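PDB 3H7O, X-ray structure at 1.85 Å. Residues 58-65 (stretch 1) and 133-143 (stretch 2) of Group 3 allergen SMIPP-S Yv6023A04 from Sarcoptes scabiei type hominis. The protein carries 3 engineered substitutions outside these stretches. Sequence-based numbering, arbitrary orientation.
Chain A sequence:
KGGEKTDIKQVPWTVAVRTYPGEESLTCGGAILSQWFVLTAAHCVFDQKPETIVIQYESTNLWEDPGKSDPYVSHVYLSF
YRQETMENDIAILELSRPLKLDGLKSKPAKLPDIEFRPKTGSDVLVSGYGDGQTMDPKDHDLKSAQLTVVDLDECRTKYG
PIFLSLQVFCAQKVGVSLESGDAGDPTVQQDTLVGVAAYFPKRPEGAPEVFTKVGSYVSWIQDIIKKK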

# COMPACT_ATOMS: atom_id res chain seq x y z
N GLU A 58 -12.53 5.75 3.36
CA GLU A 58 -13.70 5.40 4.19
C GLU A 58 -14.56 4.30 3.57
O GLU A 58 -15.77 4.25 3.80
CB GLU A 58 -14.56 6.64 4.50
CG GLU A 58 -13.80 7.77 5.19
CD GLU A 58 -14.71 8.86 5.74
OE1 GLU A 58 -15.93 8.82 5.50
OE2 GLU A 58 -14.18 9.76 6.43
N SER A 59 -13.93 3.40 2.81
CA SER A 59 -14.65 2.43 1.99
C SER A 59 -14.45 0.98 2.42
O SER A 59 -13.33 0.48 2.46
CB SER A 59 -14.27 2.60 0.51
OG SER A 59 -14.93 1.64 -0.30
N THR A 60 -15.56 0.31 2.70
CA THR A 60 -15.53 -1.10 3.06
C THR A 60 -15.72 -1.98 1.82
O THR A 60 -15.40 -3.17 1.83
CB THR A 60 -16.59 -1.38 4.15
OG1 THR A 60 -16.26 -0.61 5.31
CG2 THR A 60 -16.65 -2.86 4.53
N ASN A 61 -16.23 -1.36 0.75
CA ASN A 61 -16.33 -1.98 -0.56
C ASN A 61 -16.35 -0.87 -1.60
O ASN A 61 -17.19 0.02 -1.54
CB ASN A 61 -17.59 -2.86 -0.67
CG ASN A 61 -17.72 -3.53 -2.04
OD1 ASN A 61 -17.95 -2.86 -3.05
ND2 ASN A 61 -17.59 -4.85 -2.06
N LEU A 62 -15.40 -0.91 -2.53
CA LEU A 62 -15.19 0.19 -3.48
C LEU A 62 -16.43 0.57 -4.30
O LEU A 62 -16.59 1.73 -4.71
CB LEU A 62 -14.00 -0.10 -4.40
CG LEU A 62 -12.62 -0.22 -3.74
CD1 LEU A 62 -11.53 -0.37 -4.79
CD2 LEU A 62 -12.33 0.97 -2.83
N TRP A 63 -17.31 -0.41 -4.51
CA TRP A 63 -18.57 -0.20 -5.22
C TRP A 63 -19.74 0.06 -4.27
O TRP A 63 -20.44 1.07 -4.39
CB TRP A 63 -18.90 -1.40 -6.11
CG TRP A 63 -18.02 -1.58 -7.31
CD1 TRP A 63 -17.03 -0.74 -7.75
CD2 TRP A 63 -18.07 -2.67 -8.24
NE1 TRP A 63 -16.45 -1.25 -8.89
CE2 TRP A 63 -17.07 -2.43 -9.21
CE3 TRP A 63 -18.85 -3.82 -8.35
CZ2 TRP A 63 -16.84 -3.30 -10.28
CZ3 TRP A 63 -18.63 -4.69 -9.41
CH2 TRP A 63 -17.63 -4.42 -10.36
N GLU A 64 -19.94 -0.87 -3.34
CA GLU A 64 -21.15 -0.93 -2.52
C GLU A 64 -21.16 -0.01 -1.29
O GLU A 64 -22.22 0.40 -0.83
CB GLU A 64 -21.43 -2.37 -2.10
CG GLU A 64 -21.70 -3.29 -3.27
CD GLU A 64 -22.16 -4.66 -2.86
OE1 GLU A 64 -21.44 -5.34 -2.09
OE2 GLU A 64 -23.25 -5.06 -3.30
N ASP A 65 -19.98 0.26 -0.75
CA ASP A 65 -19.83 1.25 0.32
C ASP A 65 -18.69 2.18 -0.08
O ASP A 65 -17.59 2.08 0.46
CB ASP A 65 -19.55 0.56 1.67
CG ASP A 65 -19.37 1.56 2.81
OD1 ASP A 65 -20.26 2.42 2.99
OD2 ASP A 65 -18.34 1.49 3.52
N GLN A 133 -10.25 -4.66 -11.78
CA GLN A 133 -10.82 -4.87 -13.11
C GLN A 133 -11.64 -6.18 -13.17
O GLN A 133 -11.59 -6.91 -14.16
CB GLN A 133 -9.72 -4.84 -14.18
CG GLN A 133 -10.19 -4.38 -15.56
N THR A 134 -12.39 -6.45 -12.11
CA THR A 134 -13.23 -7.65 -12.02
C THR A 134 -14.71 -7.29 -11.91
O THR A 134 -15.06 -6.16 -11.56
CB THR A 134 -12.82 -8.56 -10.83
OG1 THR A 134 -12.56 -7.75 -9.67
CG2 THR A 134 -11.57 -9.36 -11.17
N MET A 135 -15.58 -8.26 -12.20
CA MET A 135 -17.03 -8.02 -12.29
C MET A 135 -17.82 -8.29 -11.02
O MET A 135 -18.95 -7.81 -10.87
CB MET A 135 -17.63 -8.83 -13.44
CG MET A 135 -17.36 -8.25 -14.81
SD MET A 135 -18.11 -9.22 -16.12
CE MET A 135 -19.86 -8.95 -15.83
N ASP A 136 -17.24 -9.06 -10.10
CA ASP A 136 -17.92 -9.44 -8.87
C ASP A 136 -17.76 -8.34 -7.82
O ASP A 136 -16.63 -7.93 -7.52
CB ASP A 136 -17.35 -10.77 -8.35
CG ASP A 136 -18.28 -11.47 -7.36
OD1 ASP A 136 -18.95 -10.80 -6.55
OD2 ASP A 136 -18.33 -12.72 -7.39
N PRO A 137 -18.89 -7.84 -7.27
CA PRO A 137 -18.87 -6.84 -6.19
C PRO A 137 -18.05 -7.27 -4.96
O PRO A 137 -17.37 -6.44 -4.35
CB PRO A 137 -20.34 -6.68 -5.83
CG PRO A 137 -21.06 -7.01 -7.08
CD PRO A 137 -20.26 -8.09 -7.74
N LYS A 138 -18.12 -8.55 -4.62
CA LYS A 138 -17.37 -9.10 -3.49
C LYS A 138 -15.86 -8.99 -3.68
O LYS A 138 -15.12 -8.85 -2.70
CB LYS A 138 -17.76 -10.55 -3.21
CG LYS A 138 -19.19 -10.71 -2.71
CD LYS A 138 -19.53 -12.17 -2.42
CE LYS A 138 -21.01 -12.33 -2.11
NZ LYS A 138 -21.39 -13.76 -1.92
N ASP A 139 -15.40 -9.03 -4.93
CA ASP A 139 -13.99 -8.83 -5.25
C ASP A 139 -13.52 -7.43 -4.86
O ASP A 139 -12.32 -7.19 -4.77
CB ASP A 139 -13.72 -9.04 -6.75
CG ASP A 139 -13.81 -10.49 -7.16
OD1 ASP A 139 -13.74 -11.38 -6.29
OD2 ASP A 139 -13.95 -10.74 -8.38
N HIS A 140 -14.46 -6.53 -4.63
CA HIS A 140 -14.15 -5.14 -4.30
C HIS A 140 -14.29 -4.82 -2.82
O HIS A 140 -14.24 -3.66 -2.42
CB HIS A 140 -14.98 -4.18 -5.17
CG HIS A 140 -14.69 -4.31 -6.63
ND1 HIS A 140 -15.27 -5.29 -7.42
CD2 HIS A 140 -13.88 -3.60 -7.45
CE1 HIS A 140 -14.82 -5.18 -8.65
NE2 HIS A 140 -13.98 -4.16 -8.70
N ASP A 141 -14.47 -5.86 -2.00
CA ASP A 141 -14.51 -5.71 -0.54
C ASP A 141 -13.15 -5.31 -0.00
O ASP A 141 -12.11 -5.74 -0.52
CB ASP A 141 -14.88 -7.04 0.13
CG ASP A 141 -16.36 -7.35 0.05
OD1 ASP A 141 -17.20 -6.43 0.02
OD2 ASP A 141 -16.68 -8.55 0.02
N LEU A 142 -13.16 -4.50 1.05
CA LEU A 142 -11.97 -4.31 1.88
C LEU A 142 -11.64 -5.64 2.56
O LEU A 142 -12.51 -6.24 3.20
CB LEU A 142 -12.18 -3.22 2.92
CG LEU A 142 -11.04 -2.97 3.92
CD1 LEU A 142 -9.79 -2.43 3.23
CD2 LEU A 142 -11.50 -2.01 4.99
N LYS A 143 -10.40 -6.08 2.40
CA LYS A 143 -9.94 -7.32 3.01
C LYS A 143 -8.71 -7.03 3.86
O LYS A 143 -7.98 -6.08 3.59
CB LYS A 143 -9.60 -8.36 1.93
CG LYS A 143 -10.79 -8.79 1.06
CD LYS A 143 -10.32 -9.41 -0.27
CE LYS A 143 -9.95 -8.34 -1.32
NZ LYS A 143 -11.15 -7.77 -2.02
O HOH W 1 -15.40 -5.88 3.48

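Four direct hydrogen bonds join the two stretches, two from the side-chain amide of Asn-61 and two between backbones. The shortest runs from Asn-61 ND2 to Asp-141 OD1, 2.6 Å and nearly straight at 169°; the same nitrogen donates its other proton to the backbone carbonyl of Pro-137, with Asn-61 ND2 to Pro-137 O at 2.8 Å. One amide group thus spends both hydrogens across the contact. Its oxygen is turned back on its own stretch, where Asn-61 OD1 accepts from Trp-63 N at 2.9 Å and from Glu-64 N at 2.8 Å, holding the turn in which residues 62-64 adopt helical backbone angles. The CA-to-CB bond of Asn-61 points sideways, but with chi1 t and chi2 -68° its end comes nearer, ND2 facing stretch 2 and OD1 its own backbone. An asparagine suits this buried site because it offers two donor hydrogens and a carbonyl acceptor on one short side chain, and here all are used. On the other side, Asp-141 has its CA-to-CB bond directed away overall, yet its m rotamer brings the carboxylate end back to meet the amide.

The backbone bonds flank this pair. Leu-142 N donates to Thr-60 O at 2.7 Å and 175°, and Leu-62 N donates to His-140 O at 3.0 Å and 159°. Together they make a single beta bridge between Asn-61 and Asp-141, whose CA atoms lie 4.2 Å apart, without extending into a longer sheet. The close approach also allows two CA-H...O contacts, from Asn-61 CA to His-140 O at 3.3 Å and from Asp-141 CA to Thr-60 O at 3.6 Å. Water 1 lies within hydrogen-bonding distance of Thr-60 O (3.2 Å) and Leu-142 O (2.9 Å), beside the bridge.

Beyond the bridge, Trp-63 and His-140 contribute the largest covered areas, 101 and 92 Å² of the 518 Å² buried in total. Both CA-to-CB bonds point toward the opposing stretch, and the rings form an offset stack, with the Trp-63 six-membered ring and the His-140 ring 3.8 Å apart at their centroids and inclined by 21°; Trp-63 CZ2 comes to 3.2 Å from His-140 CE1. The imidazole is steadied within its own stretch by His-140 ND1 donating to Asp-136 O at 3.0 Å, so a polar ring is both anchored and able to present a flat face to the indole. Trp-63 remains exposed in the whole structure, although its ring also meets Thr-134, Met-135, Asp-136 and Pro-137: Met-135 O sits at the ring edge, 3.5 Å from Trp-63 CZ3, and the Pro-137 ring packs nearby, with Trp-63 CE3 to Pro-137 CG at 4.1 Å. Pro-137 therefore serves twice, its carbonyl accepting from Asn-61 while its compact ring meets the indole. Farther out, the exposed Glu-64 rests its side chain against that ring, Glu-64 CD to Pro-137 CB being 4.0 Å. Near the bridge, the CA-to-CB bond of buried Leu-142 points toward stretch 1, with Leu-142 CB 3.9 Å from Ser-59 O.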